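Local coordinates for putative signal transduction protein with CBS domains (Kribbella flavida, PDB 4NOC) that is of unknown function but, as a protein with paired CBS domains, probably acts in signalling by sensing a small ligand such as an adenosine nucleotide, at residues Met9-Pro14 with Ala140-Glu145; Gly44-Val49 with Lys132-Ala137; Glu27-Arg32 with Leu50-Val55. All coordinates share one frame; numbering follows the deposited sequence.

Overall arrangement
Two of the three contacts join the two CBS domains, each with a three-stranded mixed sheet; the third lies within the first domain. Along the chain the segments come as 9-14, 27-32, 44-49, 50-55, 132-137 and 140-145, with contact 1 spanning the other two and contacts 2 and 3 interleaved. Strand 46-51 serves both contacts 2 and 3, and strand 133-139 of contact 2 runs straight into helix 140-147 of contact 1. Centres lie about 14 Å (1 to 2), 18 Å (1 to 3) and 17 Å (2 to 3) apart. Contacts 1 and 3 both touch the second subunit, so the dimer interface borders both an inter-domain contact and the interior of the first domain.

Contact 1. Residues Met9-Pro14 with Ala140-Glu145; sequences MAEQFP and ASRLLE. With SO4 (sulfate ion), chain G.
Met9, the last residue of helix 6-9, and Leu143 of helix 140-147 mark the nearest backbone approach, their CA atoms 7.9 Å apart. The side chain of Arg142 bridges this gap: CG is anti to the backbone N (chi1 165°) and the chain bends at chi2, bringing the guanidinium edge up to the carbonyl of Met9. Arg142 NE donates to Met9 O at 2.8 Å, nearly straight (170°) and in the carbonyl plane, and NH2 adds a weak second bond. The Glu11 carboxylate is stacked over one guanidinium face, offset toward its rim, the planes 4° apart; Glu11 OE2 lies 3.8 Å from Arg142 NE, a long ion pair to which no N-H points. Arg142 NH1 makes a salt bridge to Glu145 OE1 at 2.9 Å, one turn on in the same helix. The stronger partner of Glu11 is Arg33 of the second subunit. In an apolar contact, selenomethionine Met9 lays CE alongside Leu143 CD1, 3.7 Å away. Phe13 N donates a hydrogen bond of 2.6 Å to O1 of a sulfate, probably from the crystallisation liquor. This salt-bridge network, where the loop after helix 6-9 meets helix 140-147 of the second CBS domain, is consistent with a dimeric CBS module.

Contact 2. Residues Gly44-Val49 with Lys132-Ala137; sequences GSPHSV and KEIIGA
In strand 133-139, whose Ile134 meets Pro46, Ala137 O probably accepts a hydrogen bond from Glu11 N. Between 44-49 and 132-137 themselves the touch is made by Pro46, Ile134 and the backbone of Gly44. Ile134 points toward the opposite segment with CG1 anti to its own carbonyl carbon (chi1 -61°), and the extended end carries CD1 to the proline ring. There Ile134 CD1 meets Pro46 CD at 3.8 Å and Pro46 CB at 3.9 Å, touching the ring at two of its corners as the two side chains run antiparallel alongside one another. Val40 of strand 36-40 and Val129 of strand 125-130 also pack on Ile134. Edge strands 46-51 and 133-139 of the two sheets thus face each other across the seam of a CBS pair, the region where many relatives hold adenosine nucleotides. A sulfate, probably from the crystallisation liquor, lies about 3 Å from the side chain of Ile134, measured between nearest atoms. Further along strand 46-51, a classic beta bulge places His47 and Ser48 opposite Val39. Gly44 O approaches Ile134 CG1 to 4.1 Å, from a turn that Gly44 makes with positive phi (100°).

Contact 3. Residues Glu27-Arg32 with Leu50-Val55; sequences ELLASR and LPASQV
Apolar packing carries the contact, and almost all of it runs through Leu29, which points from helix 22-31 into the corner where strand 46-51 gives way to helix 52-59. With CG anti to the carbonyl carbon (chi1 -80°), its two methyls divide the work. Leu29 CD1 meets Val55 CG2 at 3.5 Å, the tightest touch of the group, and also comes within 4.3 Å of Leu50 CD2. Leu29 CD2 reaches Ala52 CB at the same distance of 4.3 Å. At Val55, CG1 is anti to the backbone N (chi1 177°) and CG2, anti to the carbonyl carbon, is the branch that meets Leu29; the two side chains meet at a slant. A second kind of contact is with the backbone: Leu29 CD1 rests 4.1 Å from Ala52 CA, while Leu29 CD2 approaches Leu50 O at 4.0 Å.

Main-chain hydrogen bonds shape the receiving corner. Pro51 occupies the N-cap position, and Pro51 O accepts from Gln54 N at 3.0 Å in the first turn of the helix; Leu50 and Ala52 are bonded to Leu37 and Pro35 respectively. Ala52 and Val55 pack on Ala140 and Leu144 of the second subunit, so the same short helix serves the domain core and the dimer interface. With Leu29 also touching Leu37 of strand 36-40, helices 22-31 and 52-59 meeting beside strands 36-40 and 46-51 form part of the hydrophobic core characteristic of the beta-alpha-beta-beta-alpha CBS fold.

Contact 1. Residues Met9-Pro14 with Ala140-Glu145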
HETATM    1  N   MSE A   9     -10.301  14.962  -6.852  1.00 33.88           N
HETATM    2  CA  MSE A   9      -9.076  14.191  -6.609  1.00 35.24           C
HETATM    3  C   MSE A   9      -9.327  12.683  -6.583  1.00 31.29           C
HETATM    4  O   MSE A   9      -8.482  11.894  -7.004  1.00 32.08           O
HETATM    5  CB  MSE A   9      -8.422  14.608  -5.284  1.00 34.72           C
HETATM    6  CG  MSE A   9      -7.979  16.070  -5.229  1.00 35.64           C
HETATM    7 SE   MSE A   9      -7.511  16.562  -3.415  0.77 39.50          SE
HETATM    8  CE  MSE A   9      -5.927  15.479  -3.221  1.00 33.55           C
ATOM      9  N   ALA A  10     -10.498  12.288  -6.094  1.00 30.45           N
ATOM     10  CA  ALA A  10     -10.773  10.878  -5.840  1.00 32.16           C
ATOM     11  C   ALA A  10     -10.817  10.078  -7.126  1.00 34.31           C
ATOM     12  O   ALA A  10     -11.177  10.596  -8.185  1.00 32.56           O
ATOM     13  CB  ALA A  10     -12.080  10.722  -5.097  1.00 32.38           C
ATOM     14  N   GLU A  11     -10.459   8.806  -7.017  1.00 29.77           N
ATOM     15  CA  GLU A  11     -10.622   7.866  -8.112  1.00 34.74           C
ATOM     16  C   GLU A  11     -11.512   6.718  -7.663  1.00 34.41           C
ATOM     17  O   GLU A  11     -11.634   6.454  -6.463  1.00 28.73           O
ATOM     18  CB  GLU A  11      -9.260   7.350  -8.568  1.00 34.38           C
ATOM     19  CG  GLU A  11      -8.435   8.444  -9.201  1.00 36.08           C
ATOM     20  CD  GLU A  11      -7.020   8.031  -9.431  1.00 50.49           C
ATOM     21  OE1 GLU A  11      -6.448   7.409  -8.516  1.00 51.54           O
ATOM     22  OE2 GLU A  11      -6.483   8.317 -10.525  1.00 55.81           O
ATOM     23  N   GLN A  12     -12.138   6.048  -8.626  1.00 36.12           N
ATOM     24  CA  GLN A  12     -13.014   4.928  -8.335  1.00 36.91           C
ATOM     25  C   GLN A  12     -12.189   3.821  -7.707  1.00 40.32           C
ATOM     26  O   GLN A  12     -11.087   3.549  -8.177  1.00 37.40           O
ATOM     27  CB  GLN A  12     -13.641   4.412  -9.620  1.00 45.51           C
ATOM     28  CG  GLN A  12     -14.683   5.342 -10.212  1.00 58.57           C
ATOM     29  CD  GLN A  12     -16.080   5.024  -9.722  1.00 65.35           C
ATOM     30  OE1 GLN A  12     -16.304   4.855  -8.522  1.00 65.67           O
ATOM     31  NE2 GLN A  12     -17.026   4.922 -10.652  1.00 70.68           N
ATOM     32  N   PHE A  13     -12.716   3.190  -6.662  1.00 31.29           N
ATOM     33  CA  PHE A  13     -11.987   2.168  -5.918  1.00 44.53           C
ATOM     34  C   PHE A  13     -12.995   1.085  -5.538  1.00 43.26           C
ATOM     35  O   PHE A  13     -14.079   1.396  -5.057  1.00 43.67           O
ATOM     36  CB  PHE A  13     -11.423   2.807  -4.647  1.00 49.53           C
ATOM     37  CG  PHE A  13     -10.035   2.353  -4.277  1.00 54.41           C
ATOM     38  CD1 PHE A  13      -8.923   3.012  -4.775  1.00 52.74           C
ATOM     39  CD2 PHE A  13      -9.847   1.303  -3.382  1.00 57.41           C
ATOM     40  CE1 PHE A  13      -7.643   2.614  -4.416  1.00 60.25           C
ATOM     41  CE2 PHE A  13      -8.566   0.896  -3.020  1.00 61.38           C
ATOM     42  CZ  PHE A  13      -7.463   1.555  -3.538  1.00 63.10           C
ATOM     43  N   PRO A  14     -12.662  -0.195  -5.757  1.00 46.41           N
ATOM     44  CA  PRO A  14     -13.699  -1.187  -5.435  1.00 37.37           C
ATOM     45  C   PRO A  14     -13.964  -1.340  -3.937  1.00 39.67           C
ATOM     46  O   PRO A  14     -13.075  -1.249  -3.072  1.00 40.09           O
ATOM     47  CB  PRO A  14     -13.173  -2.483  -6.044  1.00 42.90           C
ATOM     48  CG  PRO A  14     -11.748  -2.243  -6.312  1.00 48.01           C
ATOM     49  CD  PRO A  14     -11.514  -0.784  -6.459  1.00 40.37           C
ATOM     50  N   ALA A 140      -1.998   7.652  -1.493  1.00 26.70           N
ATOM     51  CA  ALA A 140      -0.800   8.445  -1.310  1.00 28.98           C
ATOM     52  C   ALA A 140      -0.175   8.794  -2.678  1.00 31.33           C
ATOM     53  O   ALA A 140       0.207   9.935  -2.899  1.00 26.90           O
ATOM     54  CB  ALA A 140       0.211   7.694  -0.397  1.00 29.03           C
ATOM     55  N   SER A 141      -0.092   7.834  -3.603  1.00 28.94           N
ATOM     56  CA  SER A 141       0.551   8.125  -4.895  1.00 33.99           C
ATOM     57  C   SER A 141      -0.310   9.059  -5.760  1.00 31.10           C
ATOM     58  O   SER A 141       0.202   9.853  -6.545  1.00 31.28           O
ATOM     59  CB  SER A 141       0.950   6.843  -5.653  1.00 39.76           C
ATOM     60  OG  SER A 141      -0.164   6.153  -6.191  1.00 41.31           O
ATOM     61  N   ARG A 142      -1.618   8.995  -5.574  1.00 27.14           N
ATOM     62  CA  ARG A 142      -2.514   9.870  -6.306  1.00 27.96           C
ATOM     63  C   ARG A 142      -2.289  11.309  -5.831  1.00 28.07           C
ATOM     64  O   ARG A 142      -2.230  12.245  -6.641  1.00 27.34           O
ATOM     65  CB  ARG A 142      -3.978   9.422  -6.137  1.00 25.78           C
ATOM     66  CG  ARG A 142      -5.036  10.450  -6.556  1.00 25.06           C
ATOM     67  CD  ARG A 142      -4.970  10.800  -8.054  1.00 26.42           C
ATOM     68  NE  ARG A 142      -6.147  11.551  -8.514  1.00 28.75           N
ATOM     69  CZ  ARG A 142      -6.248  12.121  -9.717  1.00 41.25           C
ATOM     70  NH1 ARG A 142      -5.243  12.058 -10.594  1.00 37.54           N
ATOM     71  NH2 ARG A 142      -7.351  12.774 -10.047  1.00 44.38           N
ATOM     72  N   LEU A 143      -2.124  11.467  -4.521  1.00 27.62           N
ATOM     73  CA  LEU A 143      -1.813  12.770  -3.958  1.00 25.71           C
ATOM     74  C   LEU A 143      -0.481  13.297  -4.522  1.00 24.26           C
ATOM     75  O   LEU A 143      -0.386  14.460  -4.950  1.00 23.80           O
ATOM     76  CB  LEU A 143      -1.767  12.691  -2.431  1.00 31.98           C
ATOM     77  CG  LEU A 143      -1.403  13.993  -1.713  1.00 32.19           C
ATOM     78  CD1 LEU A 143      -2.358  15.092  -2.139  1.00 28.21           C
ATOM     79  CD2 LEU A 143      -1.468  13.792  -0.218  1.00 39.15           C
ATOM     80  N   LEU A 144       0.536  12.443  -4.563  1.00 25.43           N
ATOM     81  CA  LEU A 144       1.814  12.872  -5.117  1.00 31.77           C
ATOM     82  C   LEU A 144       1.645  13.287  -6.577  1.00 30.55           C
ATOM     83  O   LEU A 144       2.202  14.290  -6.993  1.00 37.58           O
ATOM     84  CB  LEU A 144       2.876  11.779  -5.006  1.00 28.79           C
ATOM     85  CG  LEU A 144       3.312  11.415  -3.593  1.00 40.05           C
ATOM     86  CD1 LEU A 144       4.252  10.226  -3.644  1.00 31.98           C
ATOM     87  CD2 LEU A 144       3.984  12.597  -2.915  1.00 28.93           C
ATOM     88  N   GLU A 145       0.883  12.508  -7.343  1.00 32.03           N
ATOM     89  CA  GLU A 145       0.710  12.781  -8.764  1.00 29.33           C
ATOM     90  C   GLU A 145       0.104  14.165  -8.963  1.00 29.32           C
ATOM     91  O   GLU A 145       0.487  14.873  -9.885  1.00 32.29           O
ATOM     92  CB  GLU A 145      -0.202  11.747  -9.424  1.00 36.05           C
ATOM     93  CG  GLU A 145      -0.377  11.988 -10.922  1.00 33.47           C
ATOM     94  CD  GLU A 145      -1.672  11.437 -11.509  1.00 45.45           C
ATOM     95  OE1 GLU A 145      -2.531  10.926 -10.756  1.00 43.18           O
ATOM     96  OE2 GLU A 145      -1.830  11.535 -12.751  1.00 55.17           O
TER
HETATM   97  S   SO4 G 203     -16.117   4.107  -5.266  0.66 88.96           S
HETATM   98  O1  SO4 G 203     -14.906   4.419  -6.001  0.66 86.78           O
HETATM   99  O2  SO4 G 203     -17.103   5.170  -5.450  0.66 88.76           O
HETATM  100  O3  SO4 G 203     -16.675   2.847  -5.752  0.66 88.43           O
HETATM  101  O4  SO4 G 203     -15.752   3.995  -3.857  0.66 88.45           O

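Contact 2. Residues Gly44-Val49 with Lys132-Ala137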
ATOM      1  N   GLY A  44     -23.575   1.036   3.957  1.00 52.57           N
ATOM      2  CA  GLY A  44     -22.683   1.681   3.012  1.00 54.67           C
ATOM      3  C   GLY A  44     -21.632   2.613   3.593  1.00 53.67           C
ATOM      4  O   GLY A  44     -20.899   3.263   2.837  1.00 55.33           O
ATOM      5  N   SER A  45     -21.541   2.697   4.918  1.00 52.04           N
ATOM      6  CA  SER A  45     -20.552   3.597   5.513  1.00 53.92           C
ATOM      7  C   SER A  45     -19.162   2.967   5.590  1.00 47.66           C
ATOM      8  O   SER A  45     -19.014   1.779   5.912  1.00 39.49           O
ATOM      9  CB  SER A  45     -21.007   4.168   6.866  1.00 63.85           C
ATOM     10  OG  SER A  45     -21.474   3.169   7.750  1.00 71.38           O
ATOM     11  N   PRO A  46     -18.143   3.767   5.253  1.00 44.09           N
ATOM     12  CA  PRO A  46     -16.737   3.372   5.302  1.00 41.27           C
ATOM     13  C   PRO A  46     -16.457   2.744   6.652  1.00 44.13           C
ATOM     14  O   PRO A  46     -16.988   3.197   7.676  1.00 45.96           O
ATOM     15  CB  PRO A  46     -15.992   4.707   5.167  1.00 39.95           C
ATOM     16  CG  PRO A  46     -17.051   5.787   5.396  1.00 43.30           C
ATOM     17  CD  PRO A  46     -18.302   5.184   4.883  1.00 44.88           C
ATOM     18  N   HIS A  47     -15.654   1.690   6.652  1.00 40.28           N
ATOM     19  CA  HIS A  47     -15.431   0.912   7.863  1.00 46.44           C
ATOM     20  C   HIS A  47     -13.927   0.688   7.989  1.00 45.53           C
ATOM     21  O   HIS A  47     -13.299   1.091   8.978  1.00 47.99           O
ATOM     22  CB  HIS A  47     -16.245  -0.399   7.772  1.00 48.13           C
ATOM     23  CG  HIS A  47     -16.087  -1.327   8.941  1.00 52.96           C
ATOM     24  ND1 HIS A  47     -15.086  -2.278   9.008  1.00 53.66           N
ATOM     25  CD2 HIS A  47     -16.838  -1.495  10.057  1.00 53.65           C
ATOM     26  CE1 HIS A  47     -15.212  -2.970  10.128  1.00 48.73           C
ATOM     27  NE2 HIS A  47     -16.265  -2.514  10.784  1.00 49.52           N
ATOM     28  N   SER A  48     -13.341   0.120   6.944  1.00 38.85           N
ATOM     29  CA  SER A  48     -11.953  -0.279   7.006  1.00 38.80           C
ATOM     30  C   SER A  48     -11.406  -0.516   5.601  1.00 35.67           C
ATOM     31  O   SER A  48     -12.139  -0.451   4.610  1.00 39.59           O
ATOM     32  CB  SER A  48     -11.846  -1.567   7.822  1.00 36.72           C
ATOM     33  OG  SER A  48     -10.579  -1.666   8.435  1.00 50.52           O
ATOM     34  N   VAL A  49     -10.112  -0.789   5.522  1.00 32.66           N
ATOM     35  CA  VAL A  49      -9.491  -1.217   4.275  1.00 38.08           C
ATOM     36  C   VAL A  49      -9.093  -2.666   4.486  1.00 42.90           C
ATOM     37  O   VAL A  49      -8.667  -3.017   5.591  1.00 46.34           O
ATOM     38  CB  VAL A  49      -8.222  -0.402   3.971  1.00 35.20           C
ATOM     39  CG1 VAL A  49      -7.553  -0.887   2.676  1.00 38.46           C
ATOM     40  CG2 VAL A  49      -8.558   1.063   3.861  1.00 37.34           C
ATOM     41  N   LYS A 132     -22.947  11.330   2.619  1.00 49.42           N
ATOM     42  CA  LYS A 132     -22.970   9.978   3.196  1.00 45.73           C
ATOM     43  C   LYS A 132     -22.666   8.863   2.183  1.00 50.26           C
ATOM     44  O   LYS A 132     -22.732   7.674   2.521  1.00 55.23           O
ATOM     45  CB  LYS A 132     -24.294   9.699   3.920  1.00 49.83           C
ATOM     46  CG  LYS A 132     -24.552  10.557   5.167  1.00 55.90           C
ATOM     47  CD  LYS A 132     -23.576  10.212   6.295  1.00 60.10           C
ATOM     48  CE  LYS A 132     -23.915  10.926   7.612  1.00 59.70           C
ATOM     49  NZ  LYS A 132     -25.043  10.298   8.367  1.00 58.40           N
ATOM     50  N   GLU A 133     -22.319   9.244   0.953  1.00 47.58           N
ATOM     51  CA  GLU A 133     -21.957   8.272  -0.076  1.00 42.49           C
ATOM     52  C   GLU A 133     -20.456   8.302  -0.358  1.00 40.18           C
ATOM     53  O   GLU A 133     -19.855   9.375  -0.495  1.00 39.36           O
ATOM     54  CB  GLU A 133     -22.732   8.542  -1.370  1.00 50.66           C
ATOM     55  CG  GLU A 133     -24.231   8.308  -1.257  1.00 54.84           C
ATOM     56  N   ILE A 134     -19.853   7.120  -0.427  1.00 39.68           N
ATOM     57  CA  ILE A 134     -18.474   6.991  -0.873  1.00 38.77           C
ATOM     58  C   ILE A 134     -18.409   7.177  -2.383  1.00 37.16           C
ATOM     59  O   ILE A 134     -18.994   6.398  -3.132  1.00 42.97           O
ATOM     60  CB  ILE A 134     -17.879   5.616  -0.511  1.00 42.99           C
ATOM     61  CG1 ILE A 134     -17.878   5.431   1.003  1.00 48.96           C
ATOM     62  CG2 ILE A 134     -16.446   5.476  -1.054  1.00 40.79           C
ATOM     63  CD1 ILE A 134     -17.062   4.246   1.458  1.00 53.67           C
ATOM     64  N   ILE A 135     -17.688   8.198  -2.828  1.00 32.11           N
ATOM     65  CA  ILE A 135     -17.587   8.471  -4.253  1.00 39.74           C
ATOM     66  C   ILE A 135     -16.242   8.045  -4.849  1.00 41.54           C
ATOM     67  O   ILE A 135     -16.058   8.105  -6.066  1.00 47.25           O
ATOM     68  CB  ILE A 135     -17.861   9.963  -4.569  1.00 38.63           C
ATOM     69  CG1 ILE A 135     -16.893  10.867  -3.813  1.00 38.94           C
ATOM     70  CG2 ILE A 135     -19.298  10.326  -4.209  1.00 45.55           C
ATOM     71  CD1 ILE A 135     -17.043  12.330  -4.174  1.00 44.38           C
ATOM     72  N   GLY A 136     -15.315   7.601  -3.998  1.00 34.79           N
ATOM     73  CA  GLY A 136     -14.019   7.141  -4.467  1.00 31.91           C
ATOM     74  C   GLY A 136     -12.960   7.203  -3.370  1.00 37.54           C
ATOM     75  O   GLY A 136     -13.293   7.336  -2.179  1.00 33.28           O
ATOM     76  N   ALA A 137     -11.686   7.113  -3.763  1.00 36.28           N
ATOM     77  CA  ALA A 137     -10.584   7.177  -2.804  1.00 31.20           C
ATOM     78  C   ALA A 137      -9.414   7.983  -3.359  1.00 27.87           C
ATOM     79  O   ALA A 137      -9.327   8.216  -4.572  1.00 25.40           O
ATOM     80  CB  ALA A 137     -10.126   5.780  -2.424  1.00 28.94           C
TER

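Contact 3. Residues Glu27-Arg32 with Leu50-Val55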
ATOM      1  N   GLU A  27     -11.053 -13.004  -4.954  1.00 39.82           N
ATOM      2  CA  GLU A  27     -11.078 -13.003  -6.415  1.00 33.67           C
ATOM      3  C   GLU A  27     -10.877 -11.587  -6.943  1.00 32.75           C
ATOM      4  O   GLU A  27     -10.165 -11.368  -7.931  1.00 34.04           O
ATOM      5  CB  GLU A  27     -12.387 -13.597  -6.947  1.00 43.64           C
ATOM      6  CG  GLU A  27     -12.565 -15.111  -6.724  1.00 48.39           C
ATOM      7  CD  GLU A  27     -11.793 -15.990  -7.727  1.00 61.65           C
ATOM      8  OE1 GLU A  27     -11.678 -17.217  -7.482  1.00 69.70           O
ATOM      9  OE2 GLU A  27     -11.310 -15.476  -8.760  1.00 63.73           O
ATOM     10  N   LEU A  28     -11.481 -10.612  -6.271  1.00 31.31           N
ATOM     11  CA  LEU A  28     -11.346  -9.229  -6.701  1.00 34.10           C
ATOM     12  C   LEU A  28      -9.929  -8.709  -6.431  1.00 39.10           C
ATOM     13  O   LEU A  28      -9.318  -8.069  -7.300  1.00 35.33           O
ATOM     14  CB  LEU A  28     -12.379  -8.368  -5.992  1.00 29.18           C
ATOM     15  CG  LEU A  28     -12.850  -7.045  -6.562  1.00 41.04           C
ATOM     16  CD1 LEU A  28     -13.188  -7.114  -8.045  1.00 37.38           C
ATOM     17  CD2 LEU A  28     -14.087  -6.668  -5.763  1.00 40.33           C
ATOM     18  N   LEU A  29      -9.409  -8.973  -5.234  1.00 34.34           N
ATOM     19  CA  LEU A  29      -8.061  -8.526  -4.898  1.00 38.97           C
ATOM     20  C   LEU A  29      -7.048  -9.059  -5.899  1.00 43.52           C
ATOM     21  O   LEU A  29      -6.104  -8.365  -6.280  1.00 43.50           O
ATOM     22  CB  LEU A  29      -7.672  -8.993  -3.500  1.00 36.52           C
ATOM     23  CG  LEU A  29      -8.242  -8.146  -2.377  1.00 31.12           C
ATOM     24  CD1 LEU A  29      -8.082  -8.866  -1.059  1.00 31.50           C
ATOM     25  CD2 LEU A  29      -7.528  -6.797  -2.349  1.00 36.25           C
ATOM     26  N   ALA A  30      -7.272 -10.292  -6.334  1.00 35.55           N
ATOM     27  CA  ALA A  30      -6.333 -10.981  -7.189  1.00 46.21           C
ATOM     28  C   ALA A  30      -6.410 -10.475  -8.625  1.00 56.01           C
ATOM     29  O   ALA A  30      -5.380 -10.220  -9.260  1.00 65.06           O
ATOM     30  CB  ALA A  30      -6.590 -12.470  -7.129  1.00 39.09           C
ATOM     31  N   SER A  31      -7.632 -10.334  -9.135  1.00 56.42           N
ATOM     32  CA  SER A  31      -7.838 -10.004 -10.543  1.00 65.81           C
ATOM     33  C   SER A  31      -7.510  -8.556 -10.827  1.00 61.86           C
ATOM     34  O   SER A  31      -6.681  -8.250 -11.685  1.00 68.31           O
ATOM     35  CB  SER A  31      -9.278 -10.305 -10.970  1.00 73.95           C
ATOM     36  OG  SER A  31      -9.480 -11.697 -11.162  1.00 81.85           O
ATOM     37  N   ARG A  32      -8.160  -7.664 -10.093  1.00 70.96           N
ATOM     38  CA  ARG A  32      -7.913  -6.238 -10.233  1.00 73.27           C
ATOM     39  C   ARG A  32      -6.489  -5.854  -9.796  1.00 72.45           C
ATOM     40  O   ARG A  32      -6.054  -4.720 -10.016  1.00 73.15           O
ATOM     41  CB  ARG A  32      -8.963  -5.445  -9.449  1.00 70.68           C
ATOM     42  N   LEU A  50      -9.244  -3.500   3.454  1.00 40.57           N
ATOM     43  CA  LEU A  50      -8.753  -4.874   3.489  1.00 34.78           C
ATOM     44  C   LEU A  50      -7.566  -5.001   2.534  1.00 37.55           C
ATOM     45  O   LEU A  50      -7.742  -5.162   1.321  1.00 37.22           O
ATOM     46  CB  LEU A  50      -9.847  -5.880   3.104  1.00 31.91           C
ATOM     47  CG  LEU A  50      -9.378  -7.334   2.930  1.00 36.98           C
ATOM     48  CD1 LEU A  50      -8.741  -7.856   4.213  1.00 37.48           C
ATOM     49  CD2 LEU A  50     -10.498  -8.271   2.469  1.00 33.80           C
ATOM     50  N   PRO A  51      -6.345  -4.911   3.075  1.00 37.04           N
ATOM     51  CA  PRO A  51      -5.155  -5.067   2.221  1.00 39.60           C
ATOM     52  C   PRO A  51      -4.958  -6.523   1.785  1.00 42.49           C
ATOM     53  O   PRO A  51      -5.264  -7.426   2.567  1.00 41.54           O
ATOM     54  CB  PRO A  51      -3.997  -4.609   3.123  1.00 37.92           C
ATOM     55  CG  PRO A  51      -4.523  -4.717   4.534  1.00 43.63           C
ATOM     56  CD  PRO A  51      -6.024  -4.591   4.480  1.00 39.11           C
ATOM     57  N   ALA A  52      -4.487  -6.747   0.558  1.00 39.01           N
ATOM     58  CA  ALA A  52      -4.174  -8.101   0.099  1.00 39.94           C
ATOM     59  C   ALA A  52      -3.251  -8.820   1.081  1.00 37.60           C
ATOM     60  O   ALA A  52      -3.418 -10.012   1.327  1.00 34.46           O
ATOM     61  CB  ALA A  52      -3.541  -8.073  -1.282  1.00 41.63           C
ATOM     62  N   SER A  53      -2.295  -8.088   1.642  1.00 36.01           N
ATOM     63  CA  SER A  53      -1.331  -8.665   2.568  1.00 40.53           C
ATOM     64  C   SER A  53      -2.011  -9.286   3.786  1.00 40.73           C
ATOM     65  O   SER A  53      -1.548 -10.307   4.299  1.00 37.37           O
ATOM     66  CB  SER A  53      -0.278  -7.629   2.987  1.00 47.60           C
ATOM     67  OG  SER A  53      -0.841  -6.631   3.813  1.00 54.28           O
ATOM     68  N   GLN A  54      -3.131  -8.704   4.218  1.00 43.58           N
ATOM     69  CA  GLN A  54      -3.892  -9.225   5.364  1.00 39.94           C
ATOM     70  C   GLN A  54      -4.621 -10.512   4.992  1.00 43.39           C
ATOM     71  O   GLN A  54      -4.825 -11.411   5.830  1.00 44.17           O
ATOM     72  CB  GLN A  54      -4.875  -8.169   5.891  1.00 37.22           C
ATOM     73  CG  GLN A  54      -5.913  -8.663   6.928  1.00 41.70           C
ATOM     74  CD  GLN A  54      -5.300  -9.199   8.225  1.00 44.06           C
ATOM     75  OE1 GLN A  54      -4.155  -8.909   8.564  1.00 44.77           O
ATOM     76  NE2 GLN A  54      -6.080  -9.986   8.953  1.00 47.99           N
ATOM     77  N   VAL A  55      -4.987 -10.609   3.720  1.00 40.75           N
ATOM     78  CA  VAL A  55      -5.605 -11.825   3.210  1.00 42.50           C
ATOM     79  C   VAL A  55      -4.562 -12.945   3.194  1.00 40.49           C
ATOM     80  O   VAL A  55      -4.841 -14.093   3.566  1.00 39.90           O
ATOM     81  CB  VAL A  55      -6.244 -11.583   1.813  1.00 38.91           C
ATOM     82  CG1 VAL A  55      -6.818 -12.879   1.238  1.00 36.23           C
ATOM     83  CG2 VAL A  55      -7.338 -10.527   1.931  1.00 30.38           C
TER